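Local atomic coordinates of pirin-like protein (Geobacillus kaustophilus, PDB entry 2P17), a protein that is of unknown function but binds one iron ion per subunit and belongs to the pirin family of the cupin clan. Residues T62-I67 with S111-V116; S68-H73 with L83-V88; Q4-R9 with F215-N220; E35-L40 with E243-P248; L132-M137 with R148-S153. All coordinates share one frame; numbering follows the deposited sequence.

The chain folds into two cupin beta-barrels, and the five contacts sample both and the joins between them. Contact 1 pairs strands 60-66 and 109-117 of the N-terminal, iron-binding barrel, its centre about 6 Å from the centre of the chain. Contact 2 falls between them in sequence, centres about 11 Å apart, and probable hydrogen bonds join Val66 of contact 1 to Gly86 and Asp87. Contact 5 follows, its Leu132 and Ser134 probably hydrogen-bonded to Val88 and Asp87 of contact 2. Contacts 3 and 4 return early residues to the C-terminal cupin domain; their segments alternate in sequence and share an Arg9-Glu35 salt bridge, and Leu40 of contact 4 probably bonds Trp115 of contact 1.

Contact 1: residues T62-I67 with S111-V116; sequences TVTYVI and SLQLWV
Two antiparallel strands of the N-terminal cupin barrel run side by side here, 62-66 against 111-116, their axes 4.6 Å apart at closest approach. The backbone ladder has two hydrogen-bonded pairs, Val63 with Leu114 and Tyr65 with Leu112, each closed by two N-H...O bonds; the straightest, Leu114 N to Val63 O, has an angle of 177° at the hydrogen. Val63 CB faces Leu114 CB and its CG2 meets Val116 CG2; past the corner, where the chain leaves the strand, Ile67 CD1 rests 4.1 Å from Leu112 CG. Strand 235-242 of the C-terminal cupin domain packs against the face of Tyr65, Leu112 and Leu114, and Tyr65 OH bonds to Glu171. The opposite face looks to the iron site: Trp115 packs on His57, an iron ligand, and Thr62 CG2 lies 3.6 Å from Trp115 CD1. Gln113, bent at chi2 (84°), swings its amide across Thr64. There Thr64 OG1, which also bonds Gln89, donates to a lone pair of Gln113 OE1 at a very short 2.4 Å.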
# COMPACT_ATOMS: atom_id res chain seq x y z
N THR A 62 -3.25 8.60 -5.22
CA THR A 62 -2.12 7.69 -5.41
C THR A 62 -1.29 7.65 -4.14
O THR A 62 -1.13 8.67 -3.46
CB THR A 62 -1.23 8.06 -6.59
OG1 THR A 62 -0.60 9.32 -6.33
CG2 THR A 62 -2.05 8.16 -7.88
N VAL A 63 -0.78 6.47 -3.82
CA VAL A 63 0.01 6.29 -2.61
C VAL A 63 1.28 5.57 -2.98
O VAL A 63 1.21 4.43 -3.48
CB VAL A 63 -0.76 5.47 -1.56
CG1 VAL A 63 0.07 5.38 -0.28
CG2 VAL A 63 -2.10 6.13 -1.22
N THR A 64 2.42 6.22 -2.76
CA THR A 64 3.72 5.65 -3.13
C THR A 64 4.47 5.21 -1.89
O THR A 64 4.53 5.95 -0.92
CB THR A 64 4.61 6.70 -3.83
OG1 THR A 64 3.84 7.41 -4.81
CG2 THR A 64 5.80 6.04 -4.51
N TYR A 65 4.99 3.98 -1.92
CA TYR A 65 5.94 3.51 -0.91
C TYR A 65 7.28 3.30 -1.59
O TYR A 65 7.36 2.59 -2.60
CB TYR A 65 5.45 2.21 -0.24
CG TYR A 65 6.48 1.60 0.70
CD1 TYR A 65 6.47 1.89 2.07
CD2 TYR A 65 7.47 0.75 0.22
CE1 TYR A 65 7.41 1.35 2.93
CE2 TYR A 65 8.43 0.20 1.08
CZ TYR A 65 8.40 0.50 2.43
OH TYR A 65 9.36 -0.05 3.26
N VAL A 66 8.33 3.93 -1.07
CA VAL A 66 9.66 3.76 -1.64
C VAL A 66 10.38 2.62 -0.93
O VAL A 66 10.63 2.69 0.28
CB VAL A 66 10.49 5.08 -1.57
CG1 VAL A 66 11.91 4.85 -2.03
CG2 VAL A 66 9.82 6.15 -2.42
N ILE A 67 10.67 1.55 -1.66
CA ILE A 67 11.40 0.42 -1.09
C ILE A 67 12.86 0.79 -0.94
O ILE A 67 13.46 0.59 0.13
CB ILE A 67 11.23 -0.86 -1.95
CG1 ILE A 67 9.74 -1.20 -2.14
CG2 ILE A 67 12.00 -2.04 -1.31
CD1 ILE A 67 9.47 -2.29 -3.18
N SER A 111 9.84 1.18 -6.10
CA SER A 111 8.64 1.69 -5.42
C SER A 111 7.40 0.85 -5.67
O SER A 111 7.35 0.05 -6.61
CB SER A 111 8.36 3.14 -5.85
OG SER A 111 8.13 3.23 -7.24
N LEU A 112 6.41 1.05 -4.81
CA LEU A 112 5.08 0.48 -5.00
C LEU A 112 4.09 1.63 -5.10
O LEU A 112 4.05 2.46 -4.19
CB LEU A 112 4.71 -0.42 -3.83
CG LEU A 112 5.48 -1.73 -3.80
CD1 LEU A 112 5.45 -2.34 -2.42
CD2 LEU A 112 4.90 -2.70 -4.85
N GLN A 113 3.33 1.68 -6.19
CA GLN A 113 2.38 2.76 -6.44
C GLN A 113 0.95 2.24 -6.43
O GLN A 113 0.57 1.48 -7.32
CB GLN A 113 2.68 3.40 -7.80
CG GLN A 113 1.80 4.58 -8.14
CD GLN A 113 2.31 5.87 -7.53
OE1 GLN A 113 2.95 5.87 -6.49
NE2 GLN A 113 2.01 6.98 -8.18
N LEU A 114 0.18 2.66 -5.43
CA LEU A 114 -1.21 2.24 -5.25
C LEU A 114 -2.15 3.33 -5.72
O LEU A 114 -1.89 4.51 -5.48
CB LEU A 114 -1.44 1.97 -3.76
CG LEU A 114 -2.83 1.57 -3.31
CD1 LEU A 114 -3.05 0.08 -3.57
CD2 LEU A 114 -3.03 1.90 -1.83
N TRP A 115 -3.23 2.95 -6.41
CA TRP A 115 -4.31 3.89 -6.70
C TRP A 115 -5.51 3.55 -5.86
O TRP A 115 -5.91 2.38 -5.76
CB TRP A 115 -4.73 3.82 -8.16
CG TRP A 115 -3.75 4.38 -9.14
CD1 TRP A 115 -2.45 4.75 -8.91
CD2 TRP A 115 -3.99 4.61 -10.54
NE1 TRP A 115 -1.87 5.21 -10.07
CE2 TRP A 115 -2.80 5.13 -11.09
CE3 TRP A 115 -5.11 4.44 -11.37
CZ2 TRP A 115 -2.69 5.48 -12.44
CZ3 TRP A 115 -4.99 4.78 -12.72
CH2 TRP A 115 -3.79 5.30 -13.24
N VAL A 116 -6.09 4.59 -5.27
CA VAL A 116 -7.30 4.44 -4.45
C VAL A 116 -8.41 5.23 -5.12
O VAL A 116 -8.21 6.39 -5.51
CB VAL A 116 -7.08 4.97 -3.03
CG1 VAL A 116 -8.28 4.64 -2.14
CG2 VAL A 116 -5.80 4.43 -2.41

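Contact 2: residues S68-H73 with L83-V88; sequences SGELEH and LGPGDV
Glu70 reaches over the start of the 84-87 turn. CB leaves the backbone with CG anti to the carbonyl carbon (chi1 -58°), and a bend at chi2 (-67°) folds the chain back across Pro85, nearly at a right angle to it. The carboxylate carbon Glu70 CD comes 4.0 Å from Pro85 CD. At the tip the two oxygens part company: Glu70 OE1 lies 3.4 Å from Gly84 CA, and Glu70 OE2 is equally near Pro85 CD. These are contacts with C-H groups, not hydrogen bonds.

Beneath it, Leu71 and Leu83 form an antiparallel hydrogen-bonded pair. Leu71 N donates to Leu83 O at 2.8 Å, nearly along the C=O axis, and Leu83 N returns a bond to Leu71 O; the two side chains share one face, both touching Val66 and Gln89. Gly69 O is buried against Pro85 CD with no polar partner in the model. In the turn itself, Asp87 N bonds Gly84 O, and Gly84 N donates to the anti lone pair of Asp87 OD2, 2.8 Å away. That carboxylate also takes a salt bridge from Arg133. Gly86 has the positive phi (89°) expected at the third position of a type II beta turn, which here links strands 79-83 and 88-92 of the N-terminal cupin barrel.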
# COMPACT_ATOMS: atom_id res chain seq x y z
N SER A 68 13.44 1.33 -2.01
CA SER A 68 14.84 1.73 -2.01
C SER A 68 15.05 2.87 -3.00
O SER A 68 14.22 3.11 -3.89
CB SER A 68 15.75 0.55 -2.35
OG SER A 68 15.50 0.06 -3.66
N GLY A 69 16.15 3.59 -2.83
CA GLY A 69 16.47 4.73 -3.69
C GLY A 69 15.93 6.05 -3.15
O GLY A 69 15.24 6.08 -2.12
N GLU A 70 16.27 7.13 -3.85
CA GLU A 70 15.87 8.47 -3.45
C GLU A 70 14.97 9.04 -4.53
O GLU A 70 15.38 9.16 -5.69
CB GLU A 70 17.09 9.36 -3.23
CG GLU A 70 18.08 8.83 -2.18
CD GLU A 70 17.53 8.83 -0.75
OE1 GLU A 70 16.59 9.60 -0.45
OE2 GLU A 70 18.05 8.05 0.08
N LEU A 71 13.73 9.36 -4.15
CA LEU A 71 12.73 9.83 -5.10
C LEU A 71 12.46 11.33 -4.98
O LEU A 71 12.33 11.85 -3.87
CB LEU A 71 11.41 9.06 -4.92
CG LEU A 71 10.27 9.27 -5.92
CD1 LEU A 71 10.70 8.88 -7.32
CD2 LEU A 71 9.04 8.48 -5.51
N GLU A 72 12.41 12.01 -6.12
CA GLU A 72 11.98 13.40 -6.19
C GLU A 72 10.54 13.44 -6.67
O GLU A 72 10.20 12.93 -7.75
CB GLU A 72 12.87 14.20 -7.15
CG GLU A 72 14.30 14.35 -6.66
CD GLU A 72 15.22 15.01 -7.67
OE1 GLU A 72 14.73 15.55 -8.69
OE2 GLU A 72 16.44 14.98 -7.44
N HIS A 73 9.68 14.05 -5.86
CA HIS A 73 8.27 14.19 -6.21
C HIS A 73 7.94 15.61 -6.67
O HIS A 73 8.42 16.58 -6.08
CB HIS A 73 7.37 13.84 -5.03
CG HIS A 73 5.95 14.27 -5.22
ND1 HIS A 73 5.05 13.52 -5.94
CD2 HIS A 73 5.28 15.37 -4.80
CE1 HIS A 73 3.88 14.15 -5.97
NE2 HIS A 73 4.00 15.27 -5.28
N LEU A 83 11.39 11.75 -1.14
CA LEU A 83 11.14 10.54 -0.37
C LEU A 83 12.38 9.69 -0.39
O LEU A 83 13.05 9.60 -1.42
CB LEU A 83 9.99 9.71 -0.95
CG LEU A 83 8.51 10.07 -0.79
CD1 LEU A 83 7.65 8.96 -1.32
CD2 LEU A 83 8.11 10.40 0.64
N GLY A 84 12.68 9.05 0.73
CA GLY A 84 13.76 8.07 0.79
C GLY A 84 13.25 6.68 1.13
O GLY A 84 12.03 6.47 1.22
N PRO A 85 14.17 5.72 1.30
CA PRO A 85 13.78 4.35 1.61
C PRO A 85 12.87 4.25 2.82
O PRO A 85 13.19 4.79 3.88
CB PRO A 85 15.13 3.66 1.88
CG PRO A 85 16.06 4.39 1.01
CD PRO A 85 15.63 5.83 1.13
N GLY A 86 11.73 3.59 2.64
CA GLY A 86 10.77 3.39 3.72
C GLY A 86 9.72 4.48 3.87
O GLY A 86 8.83 4.35 4.70
N ASP A 87 9.83 5.54 3.07
CA ASP A 87 8.90 6.67 3.16
C ASP A 87 7.71 6.49 2.23
O ASP A 87 7.77 5.73 1.26
CB ASP A 87 9.61 7.98 2.79
CG ASP A 87 10.68 8.39 3.80
OD1 ASP A 87 10.57 8.03 5.00
OD2 ASP A 87 11.63 9.09 3.37
N VAL A 88 6.63 7.20 2.55
CA VAL A 88 5.38 7.12 1.79
C VAL A 88 4.90 8.53 1.44
O VAL A 88 5.20 9.49 2.15
CB VAL A 88 4.30 6.33 2.61
CG1 VAL A 88 2.89 6.47 2.04
CG2 VAL A 88 4.69 4.85 2.71

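Contact 3: residues Q4-R9 with F215-N220; sequences QRRIRR and FFSRHN
Arg9 lays its guanidinium flat on the ring of Phe215, planes 25° apart, with Arg9 CZ 4.1 Å from the ring centroid: a stacked cation-pi pair. A bend at chi3 (63°) brings it over the face, and Glu35 salt-bridges its far end. Arg8, extended from CG to NE, instead has Phe215 CB over one face of its guanidinium and Phe216 O at the edge; its NE bonds that oxygen weakly, Glu35 being the stronger partner. Ile7 runs alongside Phe216, its CD1 at the ring edge, 3.7 Å from Phe216 CD1. Strand 3-19 pairs antiparallel with strand 212-216, Ile7 opposite Phe216 in a non-hydrogen-bonded pair, building the chain's start into the C-terminal cupin barrel. Arg8 N donates to Phe215 O, and Phe215 N to Arg9 O. Ser217 and Arg6 grip each other twice: Ser217 N donates to Arg6 O, and Arg6 N points almost straight at Ser217 OG, 2.9 Å away; Ser217 CB covers one face of the Arg6 guanidinium. Ser217 OG is also hydrogen-bonded to His219 NE2 at 2.8 Å. Arg5 slides past this imidazole in the opposite direction, His219 CD2 over its guanidinium face; Arg5 NE bonds Thr225 OG1, NH2 bonds Tyr188 O, and NH1 binds Ser217 O weakly.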
# COMPACT_ATOMS: atom_id res chain seq x y z
N GLN A 4 -11.43 -14.86 12.09
CA GLN A 4 -10.12 -14.96 11.44
C GLN A 4 -10.22 -14.91 9.93
O GLN A 4 -10.89 -15.76 9.31
CB GLN A 4 -9.41 -16.26 11.86
CG GLN A 4 -9.10 -16.35 13.34
CD GLN A 4 -8.23 -15.21 13.81
OE1 GLN A 4 -7.15 -14.96 13.25
NE2 GLN A 4 -8.68 -14.49 14.84
N ARG A 5 -9.55 -13.94 9.32
CA ARG A 5 -9.48 -13.89 7.87
C ARG A 5 -8.61 -15.01 7.30
O ARG A 5 -7.66 -15.47 7.95
CB ARG A 5 -8.97 -12.53 7.41
CG ARG A 5 -9.95 -11.40 7.74
CD ARG A 5 -10.04 -10.40 6.59
NE ARG A 5 -10.78 -9.20 6.97
CZ ARG A 5 -11.23 -8.30 6.09
NH1 ARG A 5 -11.03 -8.47 4.78
NH2 ARG A 5 -11.86 -7.21 6.50
N ARG A 6 -8.95 -15.40 6.08
CA ARG A 6 -8.24 -16.41 5.30
C ARG A 6 -7.55 -15.70 4.14
O ARG A 6 -7.93 -14.58 3.76
CB ARG A 6 -9.23 -17.45 4.75
CG ARG A 6 -9.77 -18.42 5.78
CD ARG A 6 -10.99 -19.15 5.25
NE ARG A 6 -12.19 -18.31 5.32
CZ ARG A 6 -12.77 -17.72 4.28
NH1 ARG A 6 -12.29 -17.88 3.05
NH2 ARG A 6 -13.85 -16.97 4.46
N ILE A 7 -6.54 -16.36 3.56
CA ILE A 7 -5.95 -15.93 2.32
C ILE A 7 -6.70 -16.59 1.17
O ILE A 7 -6.66 -17.82 1.01
CB ILE A 7 -4.43 -16.24 2.25
CG1 ILE A 7 -3.68 -15.57 3.42
CG2 ILE A 7 -3.86 -15.84 0.88
CD1 ILE A 7 -3.98 -14.07 3.60
N ARG A 8 -7.40 -15.78 0.38
CA ARG A 8 -8.25 -16.32 -0.68
C ARG A 8 -7.51 -16.50 -2.01
O ARG A 8 -7.99 -17.23 -2.89
CB ARG A 8 -9.49 -15.46 -0.88
CG ARG A 8 -9.21 -14.04 -1.31
CD ARG A 8 -10.48 -13.23 -1.57
NE ARG A 8 -10.12 -11.90 -2.02
CZ ARG A 8 -9.88 -11.57 -3.29
NH1 ARG A 8 -10.03 -12.49 -4.24
NH2 ARG A 8 -9.52 -10.34 -3.61
N ARG A 9 -6.35 -15.86 -2.15
CA ARG A 9 -5.57 -15.97 -3.37
C ARG A 9 -4.14 -15.52 -3.13
O ARG A 9 -3.90 -14.58 -2.37
CB ARG A 9 -6.20 -15.13 -4.48
CG ARG A 9 -5.48 -15.21 -5.81
CD ARG A 9 -6.36 -14.78 -6.97
NE ARG A 9 -6.78 -13.39 -6.88
CZ ARG A 9 -6.04 -12.35 -7.25
NH1 ARG A 9 -4.80 -12.51 -7.73
NH2 ARG A 9 -6.53 -11.12 -7.15
N PHE A 215 -4.23 -12.07 -0.85
CA PHE A 215 -5.51 -11.36 -0.77
C PHE A 215 -6.38 -11.96 0.31
O PHE A 215 -6.38 -13.18 0.50
CB PHE A 215 -6.22 -11.42 -2.12
CG PHE A 215 -5.49 -10.69 -3.19
CD1 PHE A 215 -5.77 -9.35 -3.47
CD2 PHE A 215 -4.45 -11.32 -3.90
CE1 PHE A 215 -5.06 -8.66 -4.45
CE2 PHE A 215 -3.74 -10.64 -4.87
CZ PHE A 215 -4.04 -9.32 -5.15
N PHE A 216 -7.14 -11.11 0.99
CA PHE A 216 -7.91 -11.53 2.16
C PHE A 216 -9.35 -11.89 1.81
O PHE A 216 -9.96 -11.27 0.94
CB PHE A 216 -7.94 -10.44 3.26
CG PHE A 216 -6.59 -9.85 3.61
CD1 PHE A 216 -5.42 -10.61 3.51
CD2 PHE A 216 -6.51 -8.54 4.09
CE1 PHE A 216 -4.19 -10.05 3.83
CE2 PHE A 216 -5.27 -7.98 4.42
CZ PHE A 216 -4.11 -8.74 4.30
N SER A 217 -9.89 -12.87 2.53
CA SER A 217 -11.32 -13.16 2.50
C SER A 217 -12.13 -11.93 2.86
O SER A 217 -11.67 -11.07 3.60
CB SER A 217 -11.65 -14.29 3.49
OG SER A 217 -11.09 -14.01 4.77
N ARG A 218 -13.35 -11.90 2.35
CA ARG A 218 -14.30 -10.84 2.65
C ARG A 218 -15.24 -11.25 3.77
O ARG A 218 -15.57 -12.43 3.91
CB ARG A 218 -15.12 -10.52 1.40
CG ARG A 218 -14.30 -10.03 0.21
CD ARG A 218 -13.72 -8.64 0.41
NE ARG A 218 -14.74 -7.58 0.40
CZ ARG A 218 -15.20 -6.95 -0.69
NH1 ARG A 218 -14.77 -7.25 -1.91
NH2 ARG A 218 -16.13 -6.01 -0.56
N HIS A 219 -15.65 -10.26 4.56
CA HIS A 219 -16.54 -10.51 5.68
C HIS A 219 -17.66 -9.46 5.69
O HIS A 219 -17.82 -8.72 4.72
CB HIS A 219 -15.72 -10.57 6.97
CG HIS A 219 -14.68 -11.65 6.92
ND1 HIS A 219 -14.94 -12.94 7.32
CD2 HIS A 219 -13.43 -11.65 6.40
CE1 HIS A 219 -13.87 -13.69 7.09
NE2 HIS A 219 -12.94 -12.93 6.54
N ASN A 220 -18.45 -9.44 6.75
CA ASN A 220 -19.62 -8.57 6.84
C ASN A 220 -19.33 -7.28 7.58
O ASN A 220 -18.56 -7.27 8.53
CB ASN A 220 -20.76 -9.28 7.55
CG ASN A 220 -21.20 -10.54 6.85
OD1 ASN A 220 -21.67 -10.49 5.72
ND2 ASN A 220 -21.04 -11.69 7.50

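Contact 4: residues E35-L40 with E243-P248; sequences EYDPFL and EPVNEP
Hydrogen bonds to one carboxylate carry this contact. Asp37, the first residue to leave the short helix 33-36, extends its CG anti to the backbone N (chi1 -171°) and offers both oxygens to consecutive backbone amides. Val245 N donates to Asp37 OD1 at 2.8 Å, arriving from above the carboxylate plane, whereas Asn246 N reaches the syn lone pair of Asp37 OD2 at 2.9 Å. A water adds a third grip: it donates to Asp37 OD2 at 2.6 Å and to Asn246 OD1, bridging the two side chains. Three donors at one carboxylate would be expected to favour its charged form.

Two prolines supply the van der Waals contacts. Pro244 crosses the Asp37 side chain at about a right angle, its CB 3.5 Å from Asp37 OD2. Pro38, which follows a cis peptide bond, sets its CG 3.5 Å from Glu243 O and its CB 4.1 Å from Val245 CG2; Pro38 CG also sits over the centre of the Phe39 ring.

Asp37 O also accepts a bond from Asn189. The arrangement is an interdomain junction, tying the helix-to-strand turn of the N-terminal pirin region to the loop that leaves strand 235-242 of the C-terminal cupin domain.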
# COMPACT_ATOMS: atom_id res chain seq x y z
N GLU A 35 -13.23 -6.44 -7.81
CA GLU A 35 -12.57 -7.29 -6.84
C GLU A 35 -11.80 -6.51 -5.78
O GLU A 35 -11.72 -6.96 -4.63
CB GLU A 35 -11.62 -8.29 -7.52
CG GLU A 35 -11.06 -9.35 -6.58
CD GLU A 35 -10.07 -10.29 -7.24
OE1 GLU A 35 -10.16 -10.49 -8.47
OE2 GLU A 35 -9.22 -10.85 -6.51
N TYR A 36 -11.23 -5.37 -6.17
CA TYR A 36 -10.23 -4.71 -5.32
C TYR A 36 -10.70 -3.46 -4.59
O TYR A 36 -9.97 -2.94 -3.75
CB TYR A 36 -9.00 -4.35 -6.15
CG TYR A 36 -8.31 -5.52 -6.82
CD1 TYR A 36 -8.09 -6.73 -6.13
CD2 TYR A 36 -7.83 -5.40 -8.11
CE1 TYR A 36 -7.43 -7.79 -6.75
CE2 TYR A 36 -7.16 -6.46 -8.73
CZ TYR A 36 -6.97 -7.63 -8.05
OH TYR A 36 -6.29 -8.69 -8.66
N ASP A 37 -11.92 -3.03 -4.89
CA ASP A 37 -12.59 -1.85 -4.30
C ASP A 37 -12.22 -1.74 -2.82
O ASP A 37 -12.51 -2.66 -2.06
CB ASP A 37 -14.10 -2.06 -4.48
CG ASP A 37 -14.94 -0.85 -4.12
OD1 ASP A 37 -14.38 0.23 -3.85
OD2 ASP A 37 -16.19 -1.00 -4.10
N PRO A 38 -11.64 -0.60 -2.38
CA PRO A 38 -11.49 0.69 -3.06
C PRO A 38 -10.22 0.88 -3.88
O PRO A 38 -9.97 1.99 -4.37
CB PRO A 38 -11.46 1.67 -1.88
CG PRO A 38 -10.72 0.89 -0.78
CD PRO A 38 -11.13 -0.56 -0.99
N PHE A 39 -9.40 -0.16 -4.02
CA PHE A 39 -8.13 -0.02 -4.76
C PHE A 39 -8.34 -0.25 -6.24
O PHE A 39 -9.19 -1.05 -6.64
CB PHE A 39 -7.09 -0.97 -4.17
CG PHE A 39 -6.95 -0.82 -2.69
CD1 PHE A 39 -6.52 0.38 -2.15
CD2 PHE A 39 -7.31 -1.84 -1.83
CE1 PHE A 39 -6.42 0.56 -0.77
CE2 PHE A 39 -7.20 -1.67 -0.46
CZ PHE A 39 -6.75 -0.47 0.07
N LEU A 40 -7.59 0.49 -7.06
CA LEU A 40 -7.77 0.41 -8.51
C LEU A 40 -6.61 -0.30 -9.19
O LEU A 40 -6.79 -0.92 -10.24
CB LEU A 40 -7.96 1.81 -9.10
CG LEU A 40 -9.24 2.52 -8.68
CD1 LEU A 40 -9.14 4.00 -9.03
CD2 LEU A 40 -10.49 1.88 -9.29
N GLU A 243 -12.10 0.64 2.97
CA GLU A 243 -13.54 0.56 2.91
C GLU A 243 -13.99 0.65 1.46
O GLU A 243 -13.74 1.66 0.80
CB GLU A 243 -14.13 1.71 3.70
CG GLU A 243 -15.63 1.79 3.65
CD GLU A 243 -16.14 2.82 4.62
OE1 GLU A 243 -16.18 4.00 4.23
OE2 GLU A 243 -16.50 2.45 5.76
N PRO A 244 -14.66 -0.40 0.93
CA PRO A 244 -15.15 -0.30 -0.45
C PRO A 244 -16.06 0.89 -0.72
O PRO A 244 -16.85 1.28 0.15
CB PRO A 244 -15.93 -1.62 -0.64
CG PRO A 244 -15.24 -2.57 0.28
CD PRO A 244 -14.95 -1.72 1.51
N VAL A 245 -15.93 1.46 -1.92
CA VAL A 245 -16.71 2.61 -2.35
C VAL A 245 -18.09 2.15 -2.80
O VAL A 245 -19.09 2.83 -2.56
CB VAL A 245 -15.98 3.40 -3.46
CG1 VAL A 245 -16.85 4.53 -3.98
CG2 VAL A 245 -14.67 3.95 -2.95
N ASN A 246 -18.15 0.97 -3.43
CA ASN A 246 -19.42 0.40 -3.88
C ASN A 246 -20.16 1.30 -4.87
O ASN A 246 -21.38 1.47 -4.79
CB ASN A 246 -20.29 0.03 -2.67
CG ASN A 246 -19.72 -1.12 -1.86
OD1 ASN A 246 -19.30 -2.13 -2.41
ND2 ASN A 246 -19.70 -0.97 -0.54
N GLU A 247 -19.40 1.87 -5.80
CA GLU A 247 -19.99 2.68 -6.86
C GLU A 247 -19.55 2.18 -8.22
O GLU A 247 -18.40 1.77 -8.37
CB GLU A 247 -19.58 4.15 -6.71
CG GLU A 247 -20.23 4.82 -5.54
CD GLU A 247 -19.69 6.21 -5.26
OE1 GLU A 247 -18.81 6.69 -6.02
OE2 GLU A 247 -20.15 6.79 -4.28
N PRO A 248 -20.47 2.22 -9.21
CA PRO A 248 -20.09 1.84 -10.58
C PRO A 248 -18.85 2.63 -11.00
O PRO A 248 -18.79 3.84 -10.80
CB PRO A 248 -21.30 2.26 -11.43
CD PRO A 248 -21.89 2.61 -9.10
O HOH W 1 -17.29 -3.30 -4.45

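Contact 5: residues L132-M137 with R148-S153; sequences LRSKDM and RVFSGS
At its edge, in plane, the Phe150 ring meets Leu132 O, 3.7 Å from Phe150 CE1. Met137, present as selenomethionine, crosses the Phe150 side chain at about a right angle: its CG comes 3.6 Å from Phe150 CD1, and SE lies obliquely, 5.1 Å from the ring centroid, a Met-aromatic contact. Chi1 and the bend at chi2 (-56°) put SE near Val149 O and Phe150 CA. The Arg148 guanidinium has Ser134 OG over one face and a water at its edge. The 3-10 turn 134-136, in the loop between strands 128-132 and 139-142, lies against residues 148-150, where the chain turns a corner; Phe150 touches Val88 and Glu171, of the two cupin domains, and with Ser151 faces Met169 in a classic beta bulge. Val149 O, buried beneath Met137 CB, has no polar partner in the model. Arg148 NH1 forms a salt bridge with Glu171. The water accepts from Arg148 NE at 2.8 Å and donates to Ser134 O and Met137 O, 2.7 and 3.0 Å from its oxygen.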
# COMPACT_ATOMS: atom_id res chain seq x y z
N LEU A 132 4.75 11.44 4.06
CA LEU A 132 4.66 10.59 5.24
C LEU A 132 5.99 9.91 5.53
O LEU A 132 6.23 8.80 5.09
CB LEU A 132 3.53 9.55 5.07
CG LEU A 132 2.15 10.11 4.72
CD1 LEU A 132 1.17 8.98 4.43
CD2 LEU A 132 1.62 11.06 5.80
N ARG A 133 6.85 10.60 6.24
CA ARG A 133 8.16 10.06 6.57
C ARG A 133 8.00 8.91 7.55
O ARG A 133 7.26 8.99 8.53
CB ARG A 133 9.05 11.14 7.17
CG ARG A 133 9.29 12.30 6.24
CD ARG A 133 10.09 11.90 5.02
NE ARG A 133 10.47 13.08 4.25
CZ ARG A 133 11.38 13.11 3.29
NH1 ARG A 133 12.03 12.01 2.94
NH2 ARG A 133 11.64 14.26 2.67
N SER A 134 8.72 7.82 7.27
CA SER A 134 8.67 6.64 8.11
C SER A 134 8.85 7.00 9.59
O SER A 134 8.08 6.56 10.44
CB SER A 134 9.76 5.66 7.66
OG SER A 134 9.79 4.51 8.49
N LYS A 135 9.84 7.85 9.86
CA LYS A 135 10.19 8.20 11.24
C LYS A 135 9.08 8.95 11.98
O LYS A 135 9.06 8.97 13.22
CB LYS A 135 11.49 9.02 11.26
CG LYS A 135 11.34 10.40 10.62
NZ LYS A 135 14.66 12.97 12.25
N ASP A 136 8.15 9.55 11.24
CA ASP A 136 7.08 10.35 11.84
C ASP A 136 5.80 9.55 12.11
O ASP A 136 4.87 10.07 12.71
CB ASP A 136 6.73 11.57 10.96
CG ASP A 136 7.87 12.59 10.89
OD1 ASP A 136 8.63 12.72 11.87
OD2 ASP A 136 7.99 13.27 9.85
N MSE A 137 5.76 8.30 11.65
CA MSE A 137 4.58 7.47 11.81
C MSE A 137 4.54 6.78 13.16
O MSE A 137 5.59 6.40 13.69
CB MSE A 137 4.49 6.42 10.70
CG MSE A 137 4.34 6.97 9.29
SE MSE A 137 2.81 8.16 9.03
CE MSE A 137 3.78 9.86 8.97
N ARG A 148 4.32 -0.42 11.72
CA ARG A 148 4.35 1.02 11.48
C ARG A 148 3.09 1.39 10.72
O ARG A 148 2.78 0.80 9.69
CB ARG A 148 5.59 1.40 10.69
CG ARG A 148 5.81 2.88 10.52
CD ARG A 148 7.17 3.14 9.91
NE ARG A 148 8.26 2.81 10.83
CZ ARG A 148 9.04 1.73 10.78
NH1 ARG A 148 8.91 0.78 9.83
NH2 ARG A 148 9.98 1.60 11.70
N VAL A 149 2.35 2.36 11.24
CA VAL A 149 1.05 2.69 10.69
C VAL A 149 1.17 3.94 9.81
O VAL A 149 1.40 5.03 10.30
CB VAL A 149 -0.01 2.91 11.80
CG1 VAL A 149 -1.40 3.06 11.19
CG2 VAL A 149 0.02 1.76 12.80
N PHE A 150 0.99 3.76 8.50
CA PHE A 150 1.03 4.87 7.54
C PHE A 150 -0.34 5.49 7.31
O PHE A 150 -0.43 6.66 6.94
CB PHE A 150 1.65 4.42 6.22
CG PHE A 150 3.14 4.31 6.27
CD1 PHE A 150 3.92 5.44 6.11
CD2 PHE A 150 3.76 3.08 6.51
CE1 PHE A 150 5.30 5.36 6.15
CE2 PHE A 150 5.16 2.99 6.56
CZ PHE A 150 5.93 4.14 6.39
N SER A 151 -1.38 4.70 7.52
CA SER A 151 -2.76 5.17 7.40
C SER A 151 -3.67 4.26 8.18
O SER A 151 -3.41 3.06 8.30
CB SER A 151 -3.19 5.20 5.93
OG SER A 151 -4.45 5.85 5.78
N GLY A 152 -4.75 4.82 8.73
CA GLY A 152 -5.71 4.02 9.47
C GLY A 152 -5.15 3.60 10.81
O GLY A 152 -4.47 4.39 11.48
N SER A 153 -5.44 2.37 11.21
CA SER A 153 -5.05 1.96 12.56
C SER A 153 -4.67 0.50 12.67
O SER A 153 -5.03 -0.33 11.84
CB SER A 153 -6.20 2.23 13.53
OG SER A 153 -7.29 1.40 13.21
O HOH W 2 7.98 4.93 12.65